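Local coordinates for salicylic acid-binding protein 2 (Nicotiana tabacum, PDB 1XKL), which hydrolyses methyl salicylate to salicylic acid and methanol, a step in the signalling that activates systemic acquired resistance, at residues 61-66 against 92-97; 202-207 against 219-224. One frame throughout, in Å; residues are numbered along the deposited sequence.

Contact 1. Residues 61-66 against 92-97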
loop_
_atom_site.group_PDB
_atom_site.type_symbol
_atom_site.label_atom_id
_atom_site.label_comp_id
_atom_site.label_asym_id
_atom_site.label_seq_id
_atom_site.Cartn_x
_atom_site.Cartn_y
_atom_site.Cartn_z
ATOM N N PRO A 61 10.870 25.375 19.166
ATOM C CA PRO A 61 11.043 26.404 18.130
ATOM C C PRO A 61 10.817 27.827 18.647
ATOM O O PRO A 61 11.582 28.744 18.332
ATOM C CB PRO A 61 10.020 26.003 17.068
ATOM C CG PRO A 61 9.945 24.506 17.226
ATOM C CD PRO A 61 9.900 24.360 18.731
ATOM N N LEU A 62 9.774 28.011 19.449
ATOM C CA LEU A 62 9.476 29.326 19.998
ATOM C C LEU A 62 10.590 29.774 20.936
ATOM O O LEU A 62 11.008 30.932 20.915
ATOM C CB LEU A 62 8.140 29.301 20.748
ATOM C CG LEU A 62 7.719 30.607 21.432
ATOM C CD1 LEU A 62 7.696 31.738 20.402
ATOM C CD2 LEU A 62 6.339 30.430 22.060
HETATM N N MSE A 63 11.084 28.855 21.758
HETATM C CA MSE A 63 12.151 29.210 22.684
HETATM C C MSE A 63 13.391 29.640 21.902
HETATM O O MSE A 63 14.053 30.611 22.266
HETATM C CB MSE A 63 12.484 28.025 23.599
HETATM C CG MSE A 63 11.292 27.483 24.376
HETATM SE SE MSE A 63 10.377 28.843 25.420
HETATM C CE MSE A 63 11.795 29.245 26.663
ATOM N N GLU A 64 13.693 28.929 20.819
ATOM C CA GLU A 64 14.861 29.251 19.996
ATOM C C GLU A 64 14.746 30.642 19.382
ATOM O O GLU A 64 15.732 31.372 19.278
ATOM C CB GLU A 64 15.030 28.198 18.899
ATOM C CG GLU A 64 15.384 26.821 19.447
ATOM C CD GLU A 64 15.285 25.720 18.405
ATOM O OE1 GLU A 64 15.768 24.601 18.683
ATOM O OE2 GLU A 64 14.729 25.969 17.315
ATOM N N LEU A 65 13.533 31.003 18.979
ATOM C CA LEU A 65 13.279 32.309 18.387
ATOM C C LEU A 65 13.455 33.403 19.431
ATOM O O LEU A 65 14.076 34.435 19.169
ATOM C CB LEU A 65 11.860 32.354 17.821
ATOM C CG LEU A 65 11.290 33.703 17.386
ATOM C CD1 LEU A 65 12.183 34.348 16.342
ATOM C CD2 LEU A 65 9.889 33.496 16.838
HETATM N N MSE A 66 12.904 33.180 20.620
HETATM C CA MSE A 66 13.008 34.165 21.689
HETATM C C MSE A 66 14.455 34.391 22.095
HETATM O O MSE A 66 14.836 35.507 22.453
HETATM C CB MSE A 66 12.194 33.715 22.904
HETATM C CG MSE A 66 10.697 33.616 22.649
HETATM SE SE MSE A 66 9.898 35.327 22.163
HETATM C CE MSE A 66 10.041 36.197 23.889
ATOM N N GLU A 92 7.526 32.932 30.641
ATOM C CA GLU A 92 8.232 32.532 31.855
ATOM C C GLU A 92 9.735 32.743 31.716
ATOM O O GLU A 92 10.390 33.211 32.648
ATOM C CB GLU A 92 7.948 31.064 32.184
ATOM C CG GLU A 92 8.583 30.558 33.483
ATOM C CD GLU A 92 8.069 31.283 34.722
ATOM O OE1 GLU A 92 6.909 31.735 34.707
ATOM O OE2 GLU A 92 8.821 31.385 35.715
ATOM N N LYS A 93 10.272 32.420 30.543
ATOM C CA LYS A 93 11.704 32.539 30.288
ATOM C C LYS A 93 12.203 33.903 29.816
ATOM O O LYS A 93 13.322 34.297 30.134
ATOM C CB LYS A 93 12.130 31.483 29.263
ATOM C CG LYS A 93 12.262 30.083 29.814
ATOM C CD LYS A 93 13.546 29.945 30.620
ATOM C CE LYS A 93 13.696 28.539 31.178
ATOM N NZ LYS A 93 13.824 27.515 30.101
ATOM N N TYR A 94 11.385 34.617 29.052
ATOM C CA TYR A 94 11.777 35.920 28.521
ATOM C C TYR A 94 10.660 36.940 28.753
ATOM O O TYR A 94 10.156 37.550 27.806
ATOM C CB TYR A 94 12.050 35.794 27.020
ATOM C CG TYR A 94 13.002 34.679 26.662
ATOM C CD1 TYR A 94 14.380 34.871 26.723
ATOM C CD2 TYR A 94 12.524 33.419 26.295
ATOM C CE1 TYR A 94 15.265 33.843 26.435
ATOM C CE2 TYR A 94 13.403 32.376 26.004
ATOM C CZ TYR A 94 14.777 32.600 26.079
ATOM O OH TYR A 94 15.670 31.580 25.836
ATOM N N PRO A 95 10.273 37.154 30.020
ATOM C CA PRO A 95 9.204 38.111 30.315
ATOM C C PRO A 95 9.473 39.546 29.878
ATOM O O PRO A 95 8.562 40.246 29.436
ATOM C CB PRO A 95 9.041 37.991 31.829
ATOM C CG PRO A 95 10.425 37.637 32.283
ATOM C CD PRO A 95 10.845 36.604 31.262
ATOM N N GLN A 96 10.724 39.976 29.984
ATOM C CA GLN A 96 11.075 41.346 29.638
ATOM C C GLN A 96 11.214 41.640 28.146
ATOM O O GLN A 96 11.488 42.775 27.755
ATOM C CB GLN A 96 12.358 41.758 30.369
ATOM C CG GLN A 96 13.650 41.172 29.812
ATOM C CD GLN A 96 13.837 39.686 30.104
ATOM O OE1 GLN A 96 12.984 38.862 29.783
ATOM N NE2 GLN A 96 14.971 39.341 30.708
ATOM N N LYS A 97 11.022 40.628 27.309
ATOM C CA LYS A 97 11.125 40.836 25.873
ATOM C C LYS A 97 9.759 40.761 25.209
ATOM O O LYS A 97 9.647 40.584 23.997
ATOM C CB LYS A 97 12.096 39.816 25.268
ATOM C CG LYS A 97 13.526 40.048 25.759
ATOM C CD LYS A 97 14.587 39.367 24.916
ATOM C CE LYS A 97 14.612 37.862 25.137
ATOM N NZ LYS A 97 15.779 37.229 24.444
#

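Contact 2. Residues 202-207 against 219-224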
loop_
_atom_site.group_PDB
_atom_site.type_symbol
_atom_site.label_atom_id
_atom_site.label_comp_id
_atom_site.label_asym_id
_atom_site.label_seq_id
_atom_site.Cartn_x
_atom_site.Cartn_y
_atom_site.Cartn_z
ATOM N N ARG A 202 -1.530 40.317 29.806
ATOM C CA ARG A 202 -2.305 39.352 29.041
ATOM C C ARG A 202 -3.573 39.950 28.448
ATOM O O ARG A 202 -4.353 40.605 29.145
ATOM C CB ARG A 202 -2.720 38.169 29.920
ATOM C CG ARG A 202 -1.591 37.473 30.666
ATOM C CD ARG A 202 -2.057 36.133 31.248
ATOM N NE ARG A 202 -2.973 36.251 32.387
ATOM C CZ ARG A 202 -2.586 36.330 33.660
ATOM N NH1 ARG A 202 -1.300 36.310 33.971
ATOM N NH2 ARG A 202 -3.489 36.409 34.623
ATOM N N VAL A 203 -3.782 39.690 27.163
ATOM C CA VAL A 203 -4.959 40.158 26.456
ATOM C C VAL A 203 -5.670 38.930 25.902
ATOM O O VAL A 203 -5.049 38.089 25.244
ATOM C CB VAL A 203 -4.562 41.104 25.283
ATOM C CG1 VAL A 203 -5.800 41.604 24.565
ATOM C CG2 VAL A 203 -3.751 42.273 25.815
ATOM N N TYR A 204 -6.962 38.802 26.180
ATOM C CA TYR A 204 -7.698 37.657 25.671
ATOM C C TYR A 204 -8.714 38.088 24.619
ATOM O O TYR A 204 -9.569 38.943 24.879
ATOM C CB TYR A 204 -8.406 36.917 26.818
ATOM C CG TYR A 204 -8.788 35.501 26.453
ATOM C CD1 TYR A 204 -9.802 35.251 25.532
ATOM C CD2 TYR A 204 -8.102 34.409 26.989
ATOM C CE1 TYR A 204 -10.121 33.955 25.150
ATOM C CE2 TYR A 204 -8.415 33.099 26.614
ATOM C CZ TYR A 204 -9.422 32.880 25.698
ATOM O OH TYR A 204 -9.761 31.601 25.321
ATOM N N ILE A 205 -8.599 37.521 23.419
ATOM C CA ILE A 205 -9.534 37.839 22.347
ATOM C C ILE A 205 -10.514 36.690 22.267
ATOM O O ILE A 205 -10.148 35.556 21.944
ATOM C CB ILE A 205 -8.822 38.027 20.959
ATOM C CG1 ILE A 205 -7.790 39.147 21.040
ATOM C CG2 ILE A 205 -9.845 38.381 19.895
ATOM C CD1 ILE A 205 -7.106 39.477 19.706
ATOM N N VAL A 206 -11.763 36.988 22.597
ATOM C CA VAL A 206 -12.834 36.002 22.597
ATOM C C VAL A 206 -13.511 35.881 21.243
ATOM O O VAL A 206 -13.813 36.889 20.603
ATOM C CB VAL A 206 -13.934 36.378 23.616
ATOM C CG1 VAL A 206 -15.082 35.381 23.525
ATOM C CG2 VAL A 206 -13.355 36.415 25.020
ATOM N N CYS A 207 -13.760 34.642 20.829
ATOM C CA CYS A 207 -14.436 34.360 19.570
ATOM C C CYS A 207 -15.801 33.775 19.936
ATOM O O CYS A 207 -15.941 32.571 20.178
ATOM C CB CYS A 207 -13.599 33.382 18.730
ATOM S SG CYS A 207 -11.974 34.066 18.271
ATOM N N ARG A 219 -14.689 32.788 28.460
ATOM C CA ARG A 219 -15.026 33.787 29.478
ATOM C C ARG A 219 -14.708 33.235 30.865
ATOM O O ARG A 219 -14.403 33.989 31.787
ATOM C CB ARG A 219 -16.507 34.170 29.391
ATOM C CG ARG A 219 -17.006 34.366 27.966
ATOM C CD ARG A 219 -17.818 35.641 27.786
ATOM N NE ARG A 219 -16.969 36.825 27.621
ATOM C CZ ARG A 219 -16.963 37.597 26.537
ATOM N NH1 ARG A 219 -16.163 38.651 26.477
ATOM N NH2 ARG A 219 -17.758 37.309 25.512
ATOM N N TRP A 220 -14.773 31.913 31.004
ATOM C CA TRP A 220 -14.472 31.277 32.274
ATOM C C TRP A 220 -13.015 31.529 32.640
ATOM O O TRP A 220 -12.695 31.813 33.794
ATOM C CB TRP A 220 -14.715 29.773 32.198
ATOM C CG TRP A 220 -14.463 29.095 33.498
ATOM C CD1 TRP A 220 -15.351 28.930 34.528
ATOM C CD2 TRP A 220 -13.215 28.563 33.958
ATOM N NE1 TRP A 220 -14.730 28.334 35.599
ATOM C CE2 TRP A 220 -13.419 28.098 35.278
ATOM C CE3 TRP A 220 -11.943 28.437 33.386
ATOM C CZ2 TRP A 220 -12.398 27.517 36.033
ATOM C CZ3 TRP A 220 -10.924 27.860 34.137
ATOM C CH2 TRP A 220 -11.159 27.406 35.448
ATOM N N GLN A 221 -12.129 31.421 31.656
ATOM C CA GLN A 221 -10.708 31.643 31.902
ATOM C C GLN A 221 -10.421 33.093 32.223
ATOM O O GLN A 221 -9.571 33.395 33.057
ATOM C CB GLN A 221 -9.879 31.241 30.686
ATOM C CG GLN A 221 -10.061 29.809 30.245
ATOM C CD GLN A 221 -9.192 29.492 29.054
ATOM O OE1 GLN A 221 -8.011 29.189 29.198
ATOM N NE2 GLN A 221 -9.768 29.584 27.869
ATOM N N ILE A 222 -11.111 33.998 31.542
ATOM C CA ILE A 222 -10.911 35.422 31.789
ATOM C C ILE A 222 -11.339 35.735 33.227
ATOM O O ILE A 222 -10.615 36.397 33.971
ATOM C CB ILE A 222 -11.732 36.263 30.795
ATOM C CG1 ILE A 222 -11.138 36.097 29.391
ATOM C CG2 ILE A 222 -11.737 37.734 31.218
ATOM C CD1 ILE A 222 -11.857 36.880 28.328
ATOM N N ASP A 223 -12.506 35.225 33.605
ATOM C CA ASP A 223 -13.059 35.438 34.941
ATOM C C ASP A 223 -12.268 34.776 36.074
ATOM O O ASP A 223 -12.097 35.369 37.138
ATOM C CB ASP A 223 -14.508 34.947 34.986
ATOM C CG ASP A 223 -15.446 35.819 34.171
ATOM O OD1 ASP A 223 -16.644 35.475 34.061
ATOM O OD2 ASP A 223 -14.985 36.853 33.641
ATOM N N ASN A 224 -11.793 33.553 35.838
ATOM C CA ASN A 224 -11.044 32.788 36.835
ATOM C C ASN A 224 -9.538 33.024 36.832
ATOM O O ASN A 224 -8.913 33.129 37.892
ATOM C CB ASN A 224 -11.291 31.294 36.641
ATOM C CG ASN A 224 -12.642 30.855 37.148
ATOM O OD1 ASN A 224 -13.684 31.315 36.682
ATOM N ND2 ASN A 224 -12.632 29.951 38.121
#

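Contact 1. Residues 61-66 against 92-97
Lys93, at the end of helix 83-93, meets helix 55-67 with the root of its side chain. The selenomethionine Met63, bent at chi2 and chi3, crosses it at about a right angle and presses its methyl onto the aliphatic part: Met63 CE lies 3.3 Å from Lys93 CG, tighter than usual for two carbons. Tyr94 is the first residue to leave helical backbone angles (phi -133°, psi 58°); its side chain sets out toward helix 55-67, and the ring lies against Met63 and Met66. Met66, also a selenomethionine, runs past it in the opposite direction. Met66 CB sits over one face of the ring, 3.9 Å from the centroid of Tyr94, as a CH-pi contact, while Met66 CE reaches back to Tyr94 CB at 3.7 Å. Met63 CE approaches the same ring obliquely, 3.6 Å from Tyr94 CE2.

After the 3-10 turn at 95-96 comes Lys97, whose side chain, bent at chi3, reaches helix 55-67. Lys97 NZ donates a 2.8 Å hydrogen bond to Met66 O, with the nitrogen above the carbonyl plane; a weak bond to Leu69 O gives the ammonium a second backbone acceptor just beyond helix 55-67. Away from the annotated sites, two neighbouring helices of the alpha/beta-hydrolase fold are thus joined, the second being the helix that follows the nucleophile elbow at Ser81.

Contact 2. Residues 202-207 against 219-224
Tyr204 CG stands anti to the backbone N (chi1 -161°), which lays the ring alongside helix 215-225, where Ile222 and Gln221 meet it. On the helix, Ile222 has CG1 anti to its carbonyl carbon, with the chain extended beyond it, so the ethyl arm reaches forward although the residue's first bond does not aim straight at the strand. Arg219 starts out pointing away, and bends at chi2 and chi3 bring its guanidinium back.

The arm of Ile222 fits between two strand residues. Its CD1 lies 3.7 Å from Val206 CG2 and 3.8 Å from Tyr204 CB, while Ile222 CG1 approaches Tyr204 CG obliquely at 3.8 Å. The methyls of Val206 also lie over one face of the Arg219 guanidinium, with Val206 CG1 3.9 Å from Arg219 NH2. That cation has its charge partners outside the contact: NH2 forms salt bridges with Glu215 and with Glu232.

Farther along the phenol, Tyr204 OH lies 3.2 Å from Gln221 NE2, the ring and amide planes being 74° apart. Both groups hydrogen-bond to Ala106 O, and Gln221 OE1 accepts from Met108 N, so the loop after strand 98-104 is tied to strand and helix together.

Strand and helix axes run nearly antiparallel, at 154° and 9.8 Å apart, as expected for the first half of the beta-alpha-beta unit continuing into strand 229-233. The side chain of Tyr204 is about 7 Å from those of Asp210 and His238 in the charge relay. In the contact itself, Ile222, Val206 and the root of Tyr204 form an apolar centre, with the buried phenol and amide satisfied by backbone groups; the paired carboxylates probably offset the arginine's charge beside these methyls.

Contacts 1 and 2 are both largely buried, but they join different elements on separate parts of the fold, with centres about 22 Å apart and nearest atoms about 9 Å apart. Contact 1 brings a helix against the end of another helix and the turn after it; contact 2 sets a helix on a strand of the central parallel sheet. Bent selenomethionine arms and an aromatic face dominate the first, whereas branched aliphatic groups fill the middle of the second. Lys97 bonds directly to a backbone carbonyl of the facing helix, while arginine in 219-224 finds its charge partners outside the contact. Only contact 2 approaches the charge relay.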